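Local structure of uncharacterized protein (Clostridium leptum, 4PW1) at residues G23-N27 against S215-D219; D116-A120 against D219-Y223. The protein is of unknown function, an orphan protein with a unique fold in which a nine-stranded antiparallel sheet is surrounded by helices. All coordinates share one frame; numbering follows the deposited sequence.

Contact 1 (G23-N27 against S215-D219); sequences GEELN and SLSYD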
loop_
_atom_site.group_PDB
_atom_site.type_symbol
_atom_site.label_atom_id
_atom_site.label_comp_id
_atom_site.label_asym_id
_atom_site.label_seq_id
_atom_site.Cartn_x
_atom_site.Cartn_y
_atom_site.Cartn_z
ATOM N N GLY B 23 8.813 3.568 3.852
ATOM C CA GLY B 23 9.085 2.584 2.806
ATOM C C GLY B 23 7.873 1.874 2.257
ATOM O O GLY B 23 8.021 0.869 1.559
ATOM N N GLU B 24 6.688 2.429 2.543
ATOM C CA GLU B 24 5.454 1.828 2.176
ATOM C C GLU B 24 4.638 2.871 1.383
ATOM O O GLU B 24 4.327 3.944 1.875
ATOM C CB GLU B 24 4.713 1.306 3.447
ATOM C CG GLU B 24 5.352 0.052 4.117
ATOM C CD GLU B 24 4.739 -0.362 5.490
ATOM O OE1 GLU B 24 4.491 0.530 6.338
ATOM O OE2 GLU B 24 4.520 -1.584 5.760
ATOM N N GLU B 25 4.319 2.528 0.146
ATOM C CA GLU B 25 3.354 3.239 -0.650
ATOM C C GLU B 25 2.052 2.407 -0.664
ATOM O O GLU B 25 2.045 1.216 -1.021
ATOM C CB GLU B 25 3.867 3.455 -2.072
ATOM C CG GLU B 25 2.839 4.087 -3.018
ATOM C CD GLU B 25 3.301 4.143 -4.472
ATOM O OE1 GLU B 25 3.416 3.099 -5.170
ATOM O OE2 GLU B 25 3.573 5.254 -4.925
ATOM N N LEU B 26 0.970 3.044 -0.265
ATOM C CA LEU B 26 -0.332 2.452 -0.292
ATOM C C LEU B 26 -1.132 3.098 -1.412
ATOM O O LEU B 26 -1.387 4.282 -1.355
ATOM C CB LEU B 26 -1.020 2.671 1.057
ATOM C CG LEU B 26 -2.422 2.092 1.248
ATOM C CD1 LEU B 26 -2.396 0.579 1.106
ATOM C CD2 LEU B 26 -2.941 2.462 2.631
ATOM N N ASN B 27 -1.499 2.326 -2.427
ATOM C CA ASN B 27 -2.346 2.814 -3.485
ATOM C C ASN B 27 -3.737 2.223 -3.326
ATOM O O ASN B 27 -3.889 1.005 -3.292
ATOM C CB ASN B 27 -1.851 2.359 -4.851
ATOM C CG ASN B 27 -0.530 2.977 -5.237
ATOM O OD1 ASN B 27 -0.258 4.126 -4.957
ATOM N ND2 ASN B 27 0.315 2.191 -5.849
ATOM N N SER B 215 -8.816 -0.146 10.610
ATOM C CA SER B 215 -8.210 1.113 10.223
ATOM C C SER B 215 -6.692 1.121 10.275
ATOM O O SER B 215 -6.083 0.313 10.935
ATOM C CB SER B 215 -8.745 2.223 11.118
ATOM O OG SER B 215 -8.401 1.954 12.444
ATOM N N LEU B 216 -6.109 2.065 9.562
ATOM C CA LEU B 216 -4.675 2.368 9.691
ATOM C C LEU B 216 -4.499 3.861 9.428
ATOM O O LEU B 216 -5.424 4.535 8.933
ATOM C CB LEU B 216 -3.856 1.526 8.702
ATOM C CG LEU B 216 -4.155 1.677 7.213
ATOM C CD1 LEU B 216 -3.683 3.012 6.638
ATOM C CD2 LEU B 216 -3.512 0.516 6.437
ATOM N N SER B 217 -3.323 4.359 9.771
ATOM C CA SER B 217 -2.980 5.725 9.513
ATOM C C SER B 217 -1.943 5.771 8.429
ATOM O O SER B 217 -0.901 5.041 8.457
ATOM C CB SER B 217 -2.507 6.419 10.783
ATOM O OG SER B 217 -2.213 7.782 10.529
ATOM N N TYR B 218 -2.195 6.655 7.482
ATOM C CA TYR B 218 -1.289 6.871 6.375
ATOM C C TYR B 218 -1.412 8.320 5.933
ATOM O O TYR B 218 -2.515 8.816 5.718
ATOM C CB TYR B 218 -1.732 5.987 5.215
ATOM C CG TYR B 218 -0.869 6.051 3.972
ATOM C CD1 TYR B 218 0.462 5.562 3.967
ATOM C CD2 TYR B 218 -1.392 6.539 2.776
ATOM C CE1 TYR B 218 1.235 5.559 2.793
ATOM C CE2 TYR B 218 -0.626 6.569 1.624
ATOM C CZ TYR B 218 0.681 6.067 1.639
ATOM O OH TYR B 218 1.409 6.045 0.491
ATOM N N ASP B 219 -0.272 8.981 5.772
ATOM C CA ASP B 219 -0.231 10.292 5.149
ATOM C C ASP B 219 -1.165 11.343 5.841
ATOM O O ASP B 219 -1.865 12.102 5.180
ATOM C CB ASP B 219 -0.594 10.126 3.679
ATOM C CG ASP B 219 -0.288 11.348 2.865
ATOM O OD1 ASP B 219 0.667 12.063 3.209
ATOM O OD2 ASP B 219 -1.030 11.594 1.902
HETATM O O HOH W 1 0.049 6.962 -1.929
#
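Leu216 and Leu26 meet tip to tip, CD1 of Leu216 lying 4.1 Å from CD2 of Leu26. This is a modest apolar touch, and it is the methyl ends of the two chains, not their stems, that make it. Two residues further on, Tyr218 carries most of the contact. Its ring is swung anti to the backbone N (chi1 -178°), which sends the phenol straight out toward strand 24-27. The ring then lies over Leu26, and CB of Leu26 stands 3.9 Å from the ring centroid of Tyr218, 14° off the normal, a CH-pi contact over one face. At the ring's edge, in its plane, Glu24 O is 3.6 Å from Tyr218 CE1. The hydroxyl is fixed from two directions. Leu26 N donates to Tyr218 OH at 3.1 Å, and the 171° angle at the hydrogen makes the bond nearly straight. A water, also in the plane of the ring, sits 2.9 Å from Tyr218 OH and donates to Leu26 O. The backbone N of Leu26 is thus bonded directly to Tyr218 OH, and its O is linked to that hydroxyl through the water.

With 9.8 Å between the axes of strands 24-27 and 215-218 at their closest, the two are too far apart to pair through their backbones. The second subunit takes up the pairing: Glu24, Glu25 and Asn27 join an antiparallel strand of that chain, and Glu25 OE1 bonds to Asn27 ND2 of the second subunit. Strand 214-218, the last strand at its end of the sheet within the chain, pairs with strand 221-227, whose Tyr223 touches both leucines, while Ser215 and Ser217 rest on helix 122-141.

Contact 2 (D116-A120 against D219-Y223); sequences DEREA and DNHIY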
loop_
_atom_site.group_PDB
_atom_site.type_symbol
_atom_site.label_atom_id
_atom_site.label_comp_id
_atom_site.label_asym_id
_atom_site.label_seq_id
_atom_site.Cartn_x
_atom_site.Cartn_y
_atom_site.Cartn_z
ATOM N N ASP B 116 -1.982 22.140 2.894
ATOM C CA ASP B 116 -1.308 22.904 3.929
ATOM C C ASP B 116 -1.840 22.557 5.316
ATOM O O ASP B 116 -1.599 23.288 6.247
ATOM C CB ASP B 116 -1.434 24.398 3.656
ATOM C CG ASP B 116 -0.929 24.768 2.279
ATOM O OD1 ASP B 116 0.261 24.490 1.987
ATOM O OD2 ASP B 116 -1.713 25.328 1.469
ATOM N N GLU B 117 -2.520 21.426 5.486
ATOM C CA GLU B 117 -3.072 21.140 6.798
ATOM C C GLU B 117 -1.958 20.735 7.776
ATOM O O GLU B 117 -0.913 20.196 7.396
ATOM C CB GLU B 117 -4.185 20.096 6.735
ATOM C CG GLU B 117 -3.724 18.713 6.455
ATOM C CD GLU B 117 -4.846 17.674 6.532
ATOM O OE1 GLU B 117 -6.054 18.007 6.718
ATOM O OE2 GLU B 117 -4.486 16.494 6.390
ATOM N N ARG B 118 -2.142 21.024 9.039
ATOM C CA ARG B 118 -1.093 20.619 9.982
ATOM C C ARG B 118 -1.114 19.109 10.237
ATOM O O ARG B 118 -2.128 18.418 10.063
ATOM C CB ARG B 118 -1.186 21.367 11.305
ATOM C CG ARG B 118 -2.443 21.108 12.047
ATOM C CD ARG B 118 -2.448 21.889 13.340
ATOM N NE ARG B 118 -3.677 21.549 14.017
ATOM C CZ ARG B 118 -3.814 20.566 14.877
ATOM N NH1 ARG B 118 -2.763 19.801 15.228
ATOM N NH2 ARG B 118 -5.017 20.341 15.379
ATOM N N GLU B 119 0.025 18.627 10.685
ATOM C CA GLU B 119 0.183 17.240 11.016
ATOM C C GLU B 119 -0.472 16.959 12.355
ATOM O O GLU B 119 -0.195 17.622 13.351
ATOM C CB GLU B 119 1.674 16.924 11.064
ATOM C CG GLU B 119 2.002 15.466 11.295
ATOM C CD GLU B 119 3.499 15.223 11.266
ATOM O OE1 GLU B 119 4.132 15.579 10.249
ATOM O OE2 GLU B 119 4.040 14.690 12.263
ATOM N N ALA B 120 -1.375 15.996 12.385
ATOM C CA ALA B 120 -2.008 15.593 13.653
ATOM C C ALA B 120 -0.979 14.944 14.557
ATOM O O ALA B 120 -0.143 14.201 14.077
ATOM C CB ALA B 120 -3.106 14.586 13.373
ATOM N N ASP B 219 -0.272 8.981 5.772
ATOM C CA ASP B 219 -0.231 10.292 5.149
ATOM C C ASP B 219 -1.165 11.343 5.841
ATOM O O ASP B 219 -1.865 12.102 5.180
ATOM C CB ASP B 219 -0.594 10.126 3.679
ATOM C CG ASP B 219 -0.288 11.348 2.865
ATOM O OD1 ASP B 219 0.667 12.063 3.209
ATOM O OD2 ASP B 219 -1.030 11.594 1.902
ATOM N N ASN B 220 -1.142 11.341 7.165
ATOM C CA ASN B 220 -1.900 12.262 8.007
ATOM C C ASN B 220 -3.427 12.018 7.980
ATOM O O ASN B 220 -4.177 12.821 8.490
ATOM C CB ASN B 220 -1.594 13.747 7.664
ATOM C CG ASN B 220 -1.883 14.699 8.837
ATOM O OD1 ASN B 220 -1.550 14.400 9.976
ATOM N ND2 ASN B 220 -2.534 15.825 8.562
ATOM N N HIS B 221 -3.848 10.875 7.451
ATOM C CA HIS B 221 -5.239 10.469 7.471
ATOM C C HIS B 221 -5.429 9.159 8.127
ATOM O O HIS B 221 -4.487 8.357 8.273
ATOM C CB HIS B 221 -5.765 10.398 6.039
ATOM C CG HIS B 221 -5.818 11.722 5.391
ATOM N ND1 HIS B 221 -4.770 12.230 4.661
ATOM C CD2 HIS B 221 -6.760 12.689 5.423
ATOM C CE1 HIS B 221 -5.080 13.440 4.243
ATOM N NE2 HIS B 221 -6.281 13.741 4.694
ATOM N N ILE B 222 -6.663 8.916 8.550
ATOM C CA ILE B 222 -7.077 7.576 8.928
ATOM C C ILE B 222 -7.837 6.954 7.769
ATOM O O ILE B 222 -8.795 7.565 7.211
ATOM C CB ILE B 222 -7.923 7.574 10.190
ATOM C CG1 ILE B 222 -7.096 8.123 11.346
ATOM C CG2 ILE B 222 -8.467 6.161 10.523
ATOM C CD1 ILE B 222 -7.902 8.309 12.624
ATOM N N TYR B 223 -7.428 5.738 7.416
ATOM C CA TYR B 223 -8.121 4.937 6.381
ATOM C C TYR B 223 -9.037 3.946 7.079
ATOM O O TYR B 223 -8.588 3.042 7.762
ATOM C CB TYR B 223 -7.113 4.202 5.494
ATOM C CG TYR B 223 -6.432 5.071 4.460
ATOM C CD1 TYR B 223 -6.277 6.414 4.629
ATOM C CD2 TYR B 223 -5.866 4.512 3.325
ATOM C CE1 TYR B 223 -5.641 7.202 3.683
ATOM C CE2 TYR B 223 -5.227 5.290 2.385
ATOM C CZ TYR B 223 -5.148 6.640 2.565
ATOM O OH TYR B 223 -4.487 7.398 1.667
HETATM O O HOH W 2 -7.302 16.268 4.683
HETATM O O HOH W 3 -5.823 15.044 7.918
#
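Asn220 reaches into the loop 116-120 and is held there through both ends of its amide. Three direct hydrogen bonds cross the contact, and all involve this one side chain. Its OD1 accepts a nearly straight hydrogen bond from Ala120 N at 2.9 Å, in the carbonyl plane and on a lone pair. The two bonds from ND2 are more bent: one goes to Arg118 O at 3.0 Å, with the donor above that carbonyl plane, and one to Glu117 OE2, also at 3.0 Å. Glu117 and Asn220 approach from opposite directions; their carboxylate and amide planes are nearly perpendicular (86°), and ND2 meets OE2 from above the carboxylate plane. With both ends engaged, the amide orientation is well determined.

Water extends the network. One molecule donates to Glu117 OE1 and lies 2.7 Å from His221 NE2, in the plane of the imidazole. Another donates to Asn220 O at 2.8 Å, but its distance to Glu117 OE2 is short enough to be doubtful. Within its own segment, His221 ND1 donates to Asp219 O.

Beyond these bonds, Ala120 CB lies 3.7 Å from Asn220 OD1 in van der Waals contact; both residues also touch Met125 of helix 122-141.

Asp219 and Asn220 both have left-handed backbones (phi 56° and 70°), and Tyr218 O faces His221 N across them. That is the signature of a two-residue type I' beta-hairpin turn, linking strands 214-218 and 221-227, with its asparagine pinned to the loop leading into helix 122-141.

Both contacts end on one beta hairpin and share Asp219 at its turn; their centres are 11 Å apart. Contact 1 is the buried one, gripping strand 214-218 against strand 24-28 beside the subunit interface, whereas contact 2 is partly buried, tied to a loop, and touched by no other chain of the assembly. Chemistry follows place: a tyrosine ring, leucine side chains and one hydroxyl bonded to the backbone make the first, amide and carboxylate groups with two waters the second. Tyr223 joins them, since its N lies 2.8 Å from Leu216 O, probably hydrogen-bonded, and its CD2 packs on Leu26 CD2 at 3.6 Å. The hairpin is thereby held from its strand side and from its turn.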